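PDB 6JAV: group II chitinase from Ostrinia furnacalis, which probably hydrolyses internal linkages of chitin, this chain being one glycoside hydrolase family 18 catalytic domain of a longer protein. Local coordinates for residues S5-V10 against F334-N339; I39-A44 against E67-Y72; S95-V98 against A103-K106; V170-M175 against Y198-Q203; C291-I294 against G298-V301. All blocks are in the same frame, centred on the assembly; numbering follows the deposited sequence.

Contact 1: S5-V10 against F334-N339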
# COMPACT_ATOMS: atom_id res chain seq x y z
N SER A 5 7.94 0.06 20.68
CA SER A 5 9.16 -0.04 19.89
C SER A 5 9.44 1.29 19.19
O SER A 5 8.64 2.22 19.21
CB SER A 5 9.05 -1.16 18.86
OG SER A 5 8.38 -0.68 17.69
N ARG A 6 10.62 1.36 18.55
CA ARG A 6 11.00 2.53 17.77
C ARG A 6 10.41 2.54 16.36
O ARG A 6 10.69 3.47 15.59
CB ARG A 6 12.54 2.62 17.68
CG ARG A 6 13.17 1.61 16.74
CD ARG A 6 14.66 1.38 16.96
NE ARG A 6 15.46 2.60 16.78
CZ ARG A 6 16.17 2.91 15.68
NH1 ARG A 6 16.18 2.15 14.60
NH2 ARG A 6 16.88 4.04 15.68
N TYR A 7 9.59 1.54 15.99
CA TYR A 7 9.09 1.41 14.63
C TYR A 7 7.57 1.55 14.58
O TYR A 7 6.87 1.16 15.52
CB TYR A 7 9.47 0.06 14.04
CG TYR A 7 10.96 -0.09 13.92
CD1 TYR A 7 11.68 0.70 13.02
CD2 TYR A 7 11.66 -0.98 14.72
CE1 TYR A 7 13.06 0.59 12.91
CE2 TYR A 7 13.04 -1.10 14.63
CZ TYR A 7 13.73 -0.30 13.72
OH TYR A 7 15.11 -0.41 13.62
N LYS A 8 7.10 2.07 13.45
CA LYS A 8 5.70 1.98 13.08
C LYS A 8 5.46 0.74 12.24
O LYS A 8 6.34 0.28 11.50
CB LYS A 8 5.32 3.18 12.21
CG LYS A 8 5.40 4.55 12.92
CD LYS A 8 4.94 5.68 11.99
CE LYS A 8 4.98 7.04 12.69
NZ LYS A 8 6.36 7.42 13.10
N LEU A 9 4.24 0.22 12.34
CA LEU A 9 3.75 -0.82 11.44
C LEU A 9 2.36 -0.32 11.02
O LEU A 9 1.41 -0.37 11.81
CB LEU A 9 3.72 -2.20 12.10
CG LEU A 9 3.84 -3.40 11.15
CD1 LEU A 9 3.91 -4.76 11.90
CD2 LEU A 9 2.79 -3.43 10.09
N VAL A 10 2.28 0.24 9.82
CA VAL A 10 1.09 0.90 9.32
C VAL A 10 0.30 -0.12 8.51
O VAL A 10 0.78 -0.64 7.49
CB VAL A 10 1.46 2.12 8.46
CG1 VAL A 10 0.22 2.79 7.90
CG2 VAL A 10 2.29 3.15 9.26
N PHE A 334 16.21 -4.96 6.29
CA PHE A 334 16.58 -3.78 5.49
C PHE A 334 16.02 -2.50 6.12
O PHE A 334 16.74 -1.50 6.26
CB PHE A 334 16.07 -4.00 4.07
CG PHE A 334 16.19 -2.82 3.15
CD1 PHE A 334 17.37 -2.60 2.45
CD2 PHE A 334 15.11 -1.97 2.93
CE1 PHE A 334 17.48 -1.53 1.55
CE2 PHE A 334 15.23 -0.88 2.05
CZ PHE A 334 16.42 -0.67 1.36
N ILE A 335 14.75 -2.53 6.53
CA ILE A 335 14.13 -1.40 7.22
C ILE A 335 14.96 -0.99 8.43
O ILE A 335 15.30 0.19 8.61
CB ILE A 335 12.69 -1.77 7.61
CG1 ILE A 335 11.80 -1.83 6.35
CG2 ILE A 335 12.10 -0.78 8.68
CD1 ILE A 335 10.40 -2.44 6.66
N LYS A 336 15.32 -1.97 9.26
CA LYS A 336 16.07 -1.70 10.47
C LYS A 336 17.47 -1.19 10.14
O LYS A 336 17.95 -0.24 10.78
CB LYS A 336 16.16 -2.98 11.30
CG LYS A 336 14.81 -3.45 11.87
CD LYS A 336 14.99 -4.59 12.89
CE LYS A 336 15.52 -5.84 12.22
NZ LYS A 336 15.63 -7.05 13.11
N SER A 337 18.11 -1.78 9.13
CA SER A 337 19.48 -1.38 8.76
C SER A 337 19.56 0.09 8.36
O SER A 337 20.59 0.74 8.61
CB SER A 337 20.00 -2.28 7.64
OG SER A 337 19.43 -1.95 6.36
N LEU A 338 18.53 0.62 7.71
CA LEU A 338 18.48 2.01 7.27
C LEU A 338 17.83 2.93 8.30
O LEU A 338 17.67 4.13 8.03
CB LEU A 338 17.72 2.12 5.94
CG LEU A 338 18.40 1.53 4.70
CD1 LEU A 338 17.54 1.80 3.47
CD2 LEU A 338 19.79 2.10 4.48
N ASN A 339 17.42 2.39 9.46
CA ASN A 339 16.77 3.16 10.51
C ASN A 339 15.51 3.87 10.02
O ASN A 339 15.20 4.98 10.46
CB ASN A 339 17.74 4.16 11.17
CG ASN A 339 18.80 3.46 11.95
OD1 ASN A 339 18.50 2.83 12.96
ND2 ASN A 339 20.04 3.52 11.49
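Arg6 and Tyr7, in the loop just before strand 8-14, meet Lys336 in the last turn of helix 325-337 and Asn339 just beyond it in a partly buried contact at the edge of the barrel, polar outside and aliphatic-aromatic inside. The polar part depends on Arg6. Its NH1 donates to Asn339 OD1 at 2.9 Å, with an N-H...O angle of 150° and the donor in the carbonyl plane on a lone pair. Arg6 NH2 adds a weak bond to the same Asn339 OD1 at 3.4 Å. The guanidinium stands almost upright on the amide, their planes 85° apart. Arg6 NH1 also gives a hydrogen to Tyr7 OH at 2.9 Å, in the guanidinium plane, so one nitrogen ties the tyrosine to the helix end. With its CG lodged between backbone N and carbonyl carbon (chi1 75°), Arg6 lays that carbon over a face of the Tyr7 ring. Beneath, the phenol crosses the Lys336 chain at about a right angle, Tyr7 OH lying 3.5 Å from Lys336 CG. The lysine then bends away, and its NZ bonds Lys376 O and Asn374 O and forms a salt bridge with Glu371. Asn339, with positive phi, closes a Schellman motif. Strand 8-14 runs parallel beside strand 342-346, which follows this helix, and the contact thus lies where the first and last strands close a TIM barrel.

Contact 2: I39-A44 against E67-Y72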
# COMPACT_ATOMS: atom_id res chain seq x y z
N ILE A 39 -3.58 2.14 11.92
CA ILE A 39 -4.49 1.56 10.95
C ILE A 39 -4.97 2.69 10.06
O ILE A 39 -5.32 3.76 10.56
CB ILE A 39 -5.70 0.89 11.63
CG1 ILE A 39 -5.22 -0.32 12.43
CG2 ILE A 39 -6.73 0.49 10.58
CD1 ILE A 39 -6.23 -0.78 13.49
N VAL A 40 -4.96 2.46 8.75
CA VAL A 40 -5.41 3.45 7.78
C VAL A 40 -6.61 2.88 7.04
O VAL A 40 -6.52 1.80 6.44
CB VAL A 40 -4.31 3.86 6.80
CG1 VAL A 40 -4.87 4.93 5.86
CG2 VAL A 40 -3.11 4.39 7.56
N TYR A 41 -7.73 3.61 7.07
CA TYR A 41 -8.99 3.12 6.52
C TYR A 41 -9.09 3.50 5.05
O TYR A 41 -9.19 4.69 4.72
CB TYR A 41 -10.12 3.78 7.31
CG TYR A 41 -11.50 3.23 7.03
CD1 TYR A 41 -12.13 3.43 5.81
CD2 TYR A 41 -12.18 2.54 8.04
CE1 TYR A 41 -13.41 2.92 5.57
CE2 TYR A 41 -13.45 2.06 7.83
CZ TYR A 41 -14.05 2.22 6.59
OH TYR A 41 -15.32 1.71 6.39
N GLY A 42 -9.12 2.51 4.16
CA GLY A 42 -9.27 2.76 2.73
C GLY A 42 -10.69 2.43 2.28
O GLY A 42 -11.17 1.31 2.53
N PHE A 43 -11.37 3.38 1.63
CA PHE A 43 -10.96 4.76 1.35
C PHE A 43 -12.21 5.63 1.45
O PHE A 43 -13.34 5.15 1.22
CB PHE A 43 -10.49 4.90 -0.11
CG PHE A 43 -9.17 4.26 -0.39
CD1 PHE A 43 -8.01 4.86 0.04
CD2 PHE A 43 -9.09 3.07 -1.08
CE1 PHE A 43 -6.77 4.29 -0.22
CE2 PHE A 43 -7.86 2.48 -1.34
CZ PHE A 43 -6.70 3.09 -0.90
N ALA A 44 -12.02 6.90 1.76
CA ALA A 44 -12.95 7.97 1.41
C ALA A 44 -12.58 8.49 0.02
O ALA A 44 -11.48 8.25 -0.49
CB ALA A 44 -12.87 9.09 2.44
N GLU A 67 -16.86 3.88 12.72
CA GLU A 67 -16.80 3.76 14.17
C GLU A 67 -16.12 2.47 14.61
O GLU A 67 -15.37 2.46 15.60
CB GLU A 67 -18.19 3.85 14.77
CG GLU A 67 -18.84 5.18 14.51
CD GLU A 67 -19.47 5.25 13.22
OE1 GLU A 67 -19.14 4.40 12.38
OE2 GLU A 67 -20.27 6.17 12.91
N ARG A 68 -16.38 1.37 13.90
CA ARG A 68 -15.86 0.08 14.31
C ARG A 68 -14.36 -0.05 14.03
O ARG A 68 -13.73 -0.94 14.61
CB ARG A 68 -16.65 -1.03 13.62
CG ARG A 68 -18.06 -1.19 14.25
CD ARG A 68 -18.99 -1.83 13.25
NE ARG A 68 -18.59 -3.20 12.97
CZ ARG A 68 -19.20 -3.99 12.09
NH1 ARG A 68 -20.26 -3.54 11.40
NH2 ARG A 68 -18.78 -5.23 11.92
N VAL A 69 -13.78 0.75 13.12
CA VAL A 69 -12.32 0.75 13.00
C VAL A 69 -11.69 1.78 13.94
O VAL A 69 -10.63 1.52 14.54
CB VAL A 69 -11.95 0.97 11.52
CG1 VAL A 69 -10.43 1.02 11.33
CG2 VAL A 69 -12.51 -0.18 10.68
N VAL A 70 -12.34 2.95 14.11
CA VAL A 70 -11.88 3.92 15.10
C VAL A 70 -11.88 3.33 16.51
O VAL A 70 -11.13 3.80 17.38
CB VAL A 70 -12.72 5.21 14.93
CG1 VAL A 70 -12.54 6.16 16.10
CG2 VAL A 70 -12.33 5.91 13.61
N GLU A 71 -12.68 2.29 16.76
CA GLU A 71 -12.61 1.50 17.99
C GLU A 71 -11.19 1.18 18.41
O GLU A 71 -10.87 1.14 19.61
CB GLU A 71 -13.35 0.17 17.75
CG GLU A 71 -12.91 -1.01 18.62
CD GLU A 71 -13.54 -0.88 19.98
OE1 GLU A 71 -14.44 -0.01 20.09
OE2 GLU A 71 -13.13 -1.61 20.92
N TYR A 72 -10.31 0.93 17.44
CA TYR A 72 -8.97 0.46 17.78
C TYR A 72 -8.09 1.52 18.44
O TYR A 72 -7.03 1.16 18.98
CB TYR A 72 -8.30 -0.21 16.56
CG TYR A 72 -8.96 -1.55 16.31
CD1 TYR A 72 -8.53 -2.69 16.98
CD2 TYR A 72 -10.06 -1.67 15.47
CE1 TYR A 72 -9.16 -3.92 16.81
CE2 TYR A 72 -10.70 -2.90 15.29
CZ TYR A 72 -10.25 -4.01 15.96
OH TYR A 72 -10.89 -5.19 15.75
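Ile39 and Tyr41 on barrel strand 38-46 receive Val69 and Tyr72 from the helical segment outside, a buried strand-to-helix layer of the TIM barrel. No hydrogen bond crosses it; the join is made by apolar carbons. Val69 sits centrally, one of its methyls nearest Ile39 and the other nearest Tyr41. With CG1 anti to the backbone N (chi1 179°), this methyl reaches Ile39, where Val69 CG1 is 3.8 Å from Ile39 CG2. The other branch comes in at the edge of the tyrosine ring, near its plane, Val69 CG2 lying 3.7 Å from Tyr41 CE2. The valine therefore abuts the ring's rim instead of lying across its face, and Val69 CB also comes within 3.8 Å of Tyr41 CD2. Ile39 uses both its arms: CG1 turns to the side of the backbone N (chi1 -67°) and carries the terminal methyl to the second aromatic residue, with Ile39 CD1 3.7 Å from Tyr72 CB. The two phenol ends find their polar partners beyond these residues, Tyr41 OH at Asp60 and Tyr72 OH at the carbonyl of Pro28. Tyr66 meets the Tyr41 ring edge-to-face. Strand 38-46 lies between strands 8-14 and 78-84, parallel to both, and Tyr13 of strand 8-14 touches Ile39, Tyr41 and Val69, extending the packed layer to the neighbouring strand.

Contact 3: S95-V98 against A103-K106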
# COMPACT_ATOMS: atom_id res chain seq x y z
N SER A 95 -6.60 16.76 -9.62
CA SER A 95 -5.87 17.84 -10.27
C SER A 95 -6.68 19.14 -10.26
O SER A 95 -6.14 20.21 -9.95
CB SER A 95 -5.49 17.42 -11.69
OG SER A 95 -4.78 18.45 -12.36
N LYS A 96 -7.99 19.05 -10.56
CA LYS A 96 -8.82 20.25 -10.51
C LYS A 96 -8.83 20.84 -9.11
O LYS A 96 -8.77 22.07 -8.95
CB LYS A 96 -10.23 19.93 -10.98
CG LYS A 96 -10.33 19.59 -12.47
CD LYS A 96 -10.13 20.80 -13.35
CE LYS A 96 -10.67 20.52 -14.75
NZ LYS A 96 -10.40 21.64 -15.69
N LEU A 97 -8.90 19.99 -8.09
CA LEU A 97 -8.88 20.47 -6.72
C LEU A 97 -7.58 21.20 -6.41
O LEU A 97 -7.59 22.36 -5.95
CB LEU A 97 -9.07 19.29 -5.77
CG LEU A 97 -8.82 19.60 -4.29
CD1 LEU A 97 -9.82 20.63 -3.73
CD2 LEU A 97 -8.88 18.31 -3.44
N VAL A 98 -6.44 20.54 -6.62
CA VAL A 98 -5.18 21.09 -6.10
C VAL A 98 -4.73 22.31 -6.87
O VAL A 98 -3.91 23.08 -6.36
CB VAL A 98 -4.04 20.06 -5.99
CG1 VAL A 98 -4.47 18.86 -5.11
CG2 VAL A 98 -3.56 19.60 -7.36
N ALA A 103 -10.82 26.22 -4.01
CA ALA A 103 -11.32 24.86 -3.80
C ALA A 103 -10.54 24.16 -2.70
O ALA A 103 -11.13 23.45 -1.87
CB ALA A 103 -11.25 24.05 -5.09
N ARG A 104 -9.22 24.35 -2.67
CA ARG A 104 -8.43 23.76 -1.59
C ARG A 104 -8.87 24.29 -0.24
O ARG A 104 -8.99 23.54 0.74
CB ARG A 104 -6.94 24.02 -1.79
CG ARG A 104 -6.31 23.34 -3.00
CD ARG A 104 -4.77 23.31 -2.92
NE ARG A 104 -4.23 24.61 -2.51
CZ ARG A 104 -3.70 25.50 -3.33
NH1 ARG A 104 -3.62 25.27 -4.63
NH2 ARG A 104 -3.22 26.64 -2.83
N ALA A 105 -9.14 25.61 -0.15
CA ALA A 105 -9.47 26.20 1.14
C ALA A 105 -10.80 25.67 1.66
O ALA A 105 -10.93 25.41 2.86
CB ALA A 105 -9.51 27.73 1.00
N LYS A 106 -11.78 25.48 0.78
CA LYS A 106 -13.03 24.87 1.19
C LYS A 106 -12.83 23.41 1.60
O LYS A 106 -13.34 22.96 2.64
CB LYS A 106 -14.02 24.97 0.03
CG LYS A 106 -15.41 24.42 0.38
CD LYS A 106 -16.40 24.64 -0.77
CE LYS A 106 -16.54 23.39 -1.63
NZ LYS A 106 -17.67 23.40 -2.62
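Arg104 makes the hydrogen bond that joins helix 93-98 to helix 101-118: its NH1 donates to Val98 O, the carbonyl of the last residue of the first helix, at 2.8 Å with an N-H...O angle of 149°. The oxygen lies close to the guanidinium plane, whereas the donor stands well above the plane of the carbonyl, 36° out of it. A bend at chi3 (-45°) folds the arginine back toward this oxygen. A cationic group is probably well placed there, facing the negative end of the helix. An ionic interaction comes from outside: Arg104 NE forms a salt bridge with Glu154 on helix 143-159, so the guanidinium is held from two directions. Close carbon-oxygen packing accompanies the polar bonds. Arg104 CG sits 3.4 Å from Leu97 O, and the methyl Leu97 CD1 comes to 3.6 Å from Ala103 O. Apolar contact is made by that same leucine methyl, 3.9 Å from Ala103 CB, with the Leu97 and Ala103 CA atoms 5.8 Å apart. The CB of Val98 points away from the second helix, and its side chain packs on Leu151 and Trp127. Asp100, in the connection, accepts through OD1 from Ala103 N in the first turn of the second helix. The pair fills the link between strands 78-84 and 122-126, part of the outer helical layer of a TIM barrel.

Contact 4: V170-M175 against Y198-Q203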
# COMPACT_ATOMS: atom_id res chain seq x y z
N VAL A 170 2.72 7.02 -1.37
CA VAL A 170 3.42 7.63 -2.50
C VAL A 170 4.05 6.58 -3.43
O VAL A 170 4.36 5.45 -3.05
CB VAL A 170 4.51 8.61 -2.02
CG1 VAL A 170 3.90 9.74 -1.17
CG2 VAL A 170 5.60 7.86 -1.26
N SER A 171 4.26 7.00 -4.69
CA SER A 171 4.79 6.14 -5.73
C SER A 171 6.22 5.67 -5.43
O SER A 171 7.02 6.42 -4.86
CB SER A 171 4.84 6.93 -7.04
OG SER A 171 5.46 6.16 -8.07
N PRO A 172 6.58 4.47 -5.87
CA PRO A 172 7.98 4.03 -5.83
C PRO A 172 8.75 4.29 -7.12
O PRO A 172 9.93 3.94 -7.18
CB PRO A 172 7.81 2.51 -5.65
CG PRO A 172 6.64 2.19 -6.56
CD PRO A 172 5.69 3.38 -6.34
N ASN A 173 8.10 4.87 -8.13
CA ASN A 173 8.62 4.96 -9.49
C ASN A 173 9.37 6.28 -9.64
O ASN A 173 8.78 7.35 -9.46
CB ASN A 173 7.42 4.90 -10.43
CG ASN A 173 7.76 5.04 -11.89
OD1 ASN A 173 8.45 5.96 -12.30
ND2 ASN A 173 7.15 4.19 -12.71
N LYS A 174 10.66 6.21 -9.99
CA LYS A 174 11.52 7.39 -10.13
C LYS A 174 10.86 8.50 -10.95
O LYS A 174 10.88 9.67 -10.54
CB LYS A 174 12.85 6.99 -10.78
CG LYS A 174 13.81 8.17 -10.94
CD LYS A 174 15.07 7.75 -11.70
CE LYS A 174 16.16 8.83 -11.57
NZ LYS A 174 15.73 10.14 -12.13
N MET A 175 10.28 8.17 -12.11
CA MET A 175 9.69 9.20 -12.98
C MET A 175 8.49 9.88 -12.33
O MET A 175 8.31 11.10 -12.46
CB MET A 175 9.27 8.59 -14.31
CG MET A 175 10.42 8.41 -15.28
SD MET A 175 11.41 7.00 -14.79
CE MET A 175 13.02 7.77 -14.70
N TYR A 198 5.85 -1.69 -4.12
CA TYR A 198 5.24 -2.88 -4.70
C TYR A 198 4.55 -2.46 -5.98
O TYR A 198 4.52 -1.28 -6.35
CB TYR A 198 4.29 -3.59 -3.72
CG TYR A 198 3.33 -2.68 -2.95
CD1 TYR A 198 2.28 -2.05 -3.59
CD2 TYR A 198 3.51 -2.46 -1.59
CE1 TYR A 198 1.41 -1.21 -2.87
CE2 TYR A 198 2.63 -1.63 -0.87
CZ TYR A 198 1.60 -1.03 -1.52
OH TYR A 198 0.73 -0.21 -0.82
N ASP A 199 4.00 -3.45 -6.68
CA ASP A 199 3.46 -3.25 -8.03
C ASP A 199 4.51 -2.71 -9.00
O ASP A 199 4.19 -1.99 -9.93
CB ASP A 199 2.20 -2.37 -8.04
CG ASP A 199 1.02 -3.05 -7.38
OD1 ASP A 199 1.08 -4.28 -7.14
OD2 ASP A 199 0.05 -2.33 -7.07
N TYR A 200 5.78 -3.11 -8.80
CA TYR A 200 6.80 -2.75 -9.78
C TYR A 200 6.57 -3.47 -11.09
O TYR A 200 6.99 -2.97 -12.14
CB TYR A 200 8.16 -3.14 -9.26
CG TYR A 200 8.71 -2.25 -8.18
CD1 TYR A 200 9.34 -1.03 -8.48
CD2 TYR A 200 8.64 -2.64 -6.84
CE1 TYR A 200 9.86 -0.24 -7.50
CE2 TYR A 200 9.17 -1.85 -5.84
CZ TYR A 200 9.79 -0.65 -6.17
OH TYR A 200 10.32 0.10 -5.15
N HIS A 201 5.90 -4.62 -11.06
CA HIS A 201 5.65 -5.46 -12.23
C HIS A 201 4.27 -6.06 -12.11
O HIS A 201 3.75 -6.25 -11.01
CB HIS A 201 6.72 -6.56 -12.35
CG HIS A 201 8.09 -6.00 -12.57
ND1 HIS A 201 8.42 -5.32 -13.73
CD2 HIS A 201 9.17 -5.95 -11.77
CE1 HIS A 201 9.67 -4.89 -13.63
NE2 HIS A 201 10.15 -5.27 -12.46
N GLY A 202 3.67 -6.34 -13.26
CA GLY A 202 2.32 -6.87 -13.35
C GLY A 202 1.99 -7.11 -14.80
O GLY A 202 2.81 -6.87 -15.70
N GLN A 203 0.75 -7.58 -15.02
CA GLN A 203 0.30 -7.98 -16.36
C GLN A 203 0.53 -6.91 -17.42
O GLN A 203 0.71 -7.23 -18.60
CB GLN A 203 -1.20 -8.34 -16.31
CG GLN A 203 -2.08 -7.21 -15.81
CD GLN A 203 -3.55 -7.60 -15.67
OE1 GLN A 203 -4.17 -8.07 -16.62
NE2 GLN A 203 -4.10 -7.41 -14.46
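Pro172 lies over one face of the Tyr200 ring, and the two side chains slide past each other in opposite directions, pyrrolidine along phenol. CB and CG of the proline do the touching. Pro172 CB is 3.5 Å from Tyr200 OH and 3.8 Å from Tyr200 CZ, while Pro172 CG stands above the ring nearer CE1. Pro172 CG also lies 4.1 Å from the O of Tyr198, whose CB points away and whose ring packs on Pro249 and Tyr251. Tyr200 reaches the proline because its CG sits beside the backbone N, opposite the carbonyl carbon (chi1 -75°). Before the proline, Ser171 OG accepts from Asn173 N at 2.9 Å in an ST turn, and Asn173 in turn caps helix 174-180 by a weak bond from Met175 N to Asn173 OD1. Next to Tyr200, Asp199 touches the bound inhibitor and is held by Tyr251 and Gln253. No hydrogen bond joins the two segments directly. Instead Thr230 OG1 pairs with both Tyr200 OH and Pro172 O, giving both partners a polar neighbour on helix 227-236, and what remains between them is van der Waals packing of a rigid ring on an aromatic face next to the ligand pocket, which Asp199 enters.

Contact 5: C291-I294 against G298-V301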
# COMPACT_ATOMS: atom_id res chain seq x y z
N CYS A 291 -1.00 -19.22 -1.14
CA CYS A 291 -0.48 -20.30 -0.31
C CYS A 291 -1.31 -21.57 -0.47
O CYS A 291 -0.75 -22.68 -0.43
CB CYS A 291 -0.30 -19.85 1.14
SG CYS A 291 -1.81 -19.39 2.04
N ASP A 292 -2.62 -21.44 -0.68
CA ASP A 292 -3.45 -22.61 -0.92
C ASP A 292 -3.10 -23.28 -2.24
O ASP A 292 -3.09 -24.52 -2.33
CB ASP A 292 -4.93 -22.22 -0.92
CG ASP A 292 -5.85 -23.44 -1.11
OD1 ASP A 292 -5.74 -24.36 -0.29
OD2 ASP A 292 -6.66 -23.45 -2.06
N ARG A 293 -2.83 -22.50 -3.28
CA ARG A 293 -2.41 -23.08 -4.56
C ARG A 293 -1.13 -23.89 -4.40
O ARG A 293 -0.99 -24.98 -4.97
CB ARG A 293 -2.23 -21.98 -5.60
CG ARG A 293 -3.55 -21.54 -6.19
CD ARG A 293 -3.52 -20.09 -6.67
NE ARG A 293 -4.76 -19.73 -7.37
CZ ARG A 293 -5.94 -19.51 -6.78
NH1 ARG A 293 -6.09 -19.59 -5.46
NH2 ARG A 293 -6.99 -19.18 -7.54
N ILE A 294 -0.18 -23.38 -3.62
CA ILE A 294 1.08 -24.08 -3.39
C ILE A 294 0.85 -25.31 -2.52
O ILE A 294 1.35 -26.41 -2.82
CB ILE A 294 2.09 -23.11 -2.77
CG1 ILE A 294 2.43 -22.00 -3.78
CG2 ILE A 294 3.33 -23.85 -2.29
CD1 ILE A 294 3.15 -20.79 -3.17
N GLY A 298 -0.49 -28.04 -5.92
CA GLY A 298 0.73 -28.45 -6.59
C GLY A 298 1.45 -27.39 -7.40
O GLY A 298 2.21 -27.73 -8.31
N TRP A 299 1.24 -26.11 -7.11
CA TRP A 299 1.99 -25.11 -7.86
C TRP A 299 3.46 -25.20 -7.48
O TRP A 299 3.80 -25.48 -6.32
CB TRP A 299 1.47 -23.70 -7.55
CG TRP A 299 0.13 -23.36 -8.18
CD1 TRP A 299 -0.96 -24.18 -8.28
CD2 TRP A 299 -0.26 -22.12 -8.78
NE1 TRP A 299 -1.99 -23.53 -8.89
CE2 TRP A 299 -1.59 -22.26 -9.20
CE3 TRP A 299 0.40 -20.90 -9.00
CZ2 TRP A 299 -2.29 -21.23 -9.84
CZ3 TRP A 299 -0.29 -19.88 -9.62
CH2 TRP A 299 -1.63 -20.05 -10.04
N THR A 300 4.33 -24.98 -8.45
CA THR A 300 5.77 -25.09 -8.24
C THR A 300 6.32 -23.72 -7.84
O THR A 300 5.99 -22.72 -8.47
CB THR A 300 6.43 -25.53 -9.55
OG1 THR A 300 5.85 -26.77 -9.98
CG2 THR A 300 7.92 -25.71 -9.35
N VAL A 301 7.16 -23.70 -6.80
CA VAL A 301 7.70 -22.46 -6.24
C VAL A 301 9.16 -22.32 -6.65
O VAL A 301 9.92 -23.28 -6.53
CB VAL A 301 7.57 -22.46 -4.71
CG1 VAL A 301 8.18 -21.20 -4.14
CG2 VAL A 301 6.10 -22.60 -4.33
O HOH W 1 3.50 -27.17 -4.36
O HOH W 2 0.04 -29.47 -3.49
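Arg293 runs side by side with the Trp299 indole, pointing the same way, and its aliphatic chain is laid over one ring face. Over the five-membered ring this is a CH-pi contact: Arg293 CB stands 3.5 Å from its centroid, almost on the ring normal. Farther out Arg293 CD is 3.6 Å from Trp299 CZ2, and the chain, extended from CG to NE (chi3 174°), follows the indole from one ring to the other. The guanidinium does not stack; its plane is turned 71° from the ring, and CZ2 lies at its edge. The backbones are joined below, where Trp299 N donates to Arg293 O at 3.3 Å, nearly straight at 172°, though from above the carbonyl plane. Beside this pair the hydrophobic contact passes to Ile294, whose CD1 is 3.7 Å from Val301 CG2, the two side chains crossing at about a right angle. A water bridges the next level, donating to Ile294 O at 2.8 Å and to Trp299 O at 2.6 Å. Gly298, with positive phi, turns the chain from the helix into the strand. In the outer shell, Arg293 NH1 bonds Glu289 O one helical turn back, and the Cys291-Cys357 disulfide ties the helix to a distant part of the chain. Strand 300-302 pairs antiparallel with strand 312-315, and that with strand 318-321, whose residues Gln318 and Val320 also pack on Trp299; through the turn at Gly298 helix 287-296 leads into these antiparallel strands, the last of which pairs with strand 244-257, consistent with the alpha/beta insertion seen in this family.

In the fold
All five contacts belong to one glycoside hydrolase family 18 domain. Contact 1 joins the start of the chain to residues 334-339, so the other four fall between its segments in sequence, one after another. Contacts 1 and 2 share the barrel sheet: strands 8-14 and 38-46 are neighbours, and Val10 CG1 packs on Val40 CG2 at 3.7 Å. Contact 3 sits in the outer helices, with its centre about 25 Å from that of contact 2. Contact 4, across the centre of the chain from contact 2, borders the inhibitor pocket. Contact 5 lies farthest from contact 3, about 47 Å between centres. The set thus spans barrel closure, helical shell, pocket wall and the antiparallel strands that follow helix 287-296.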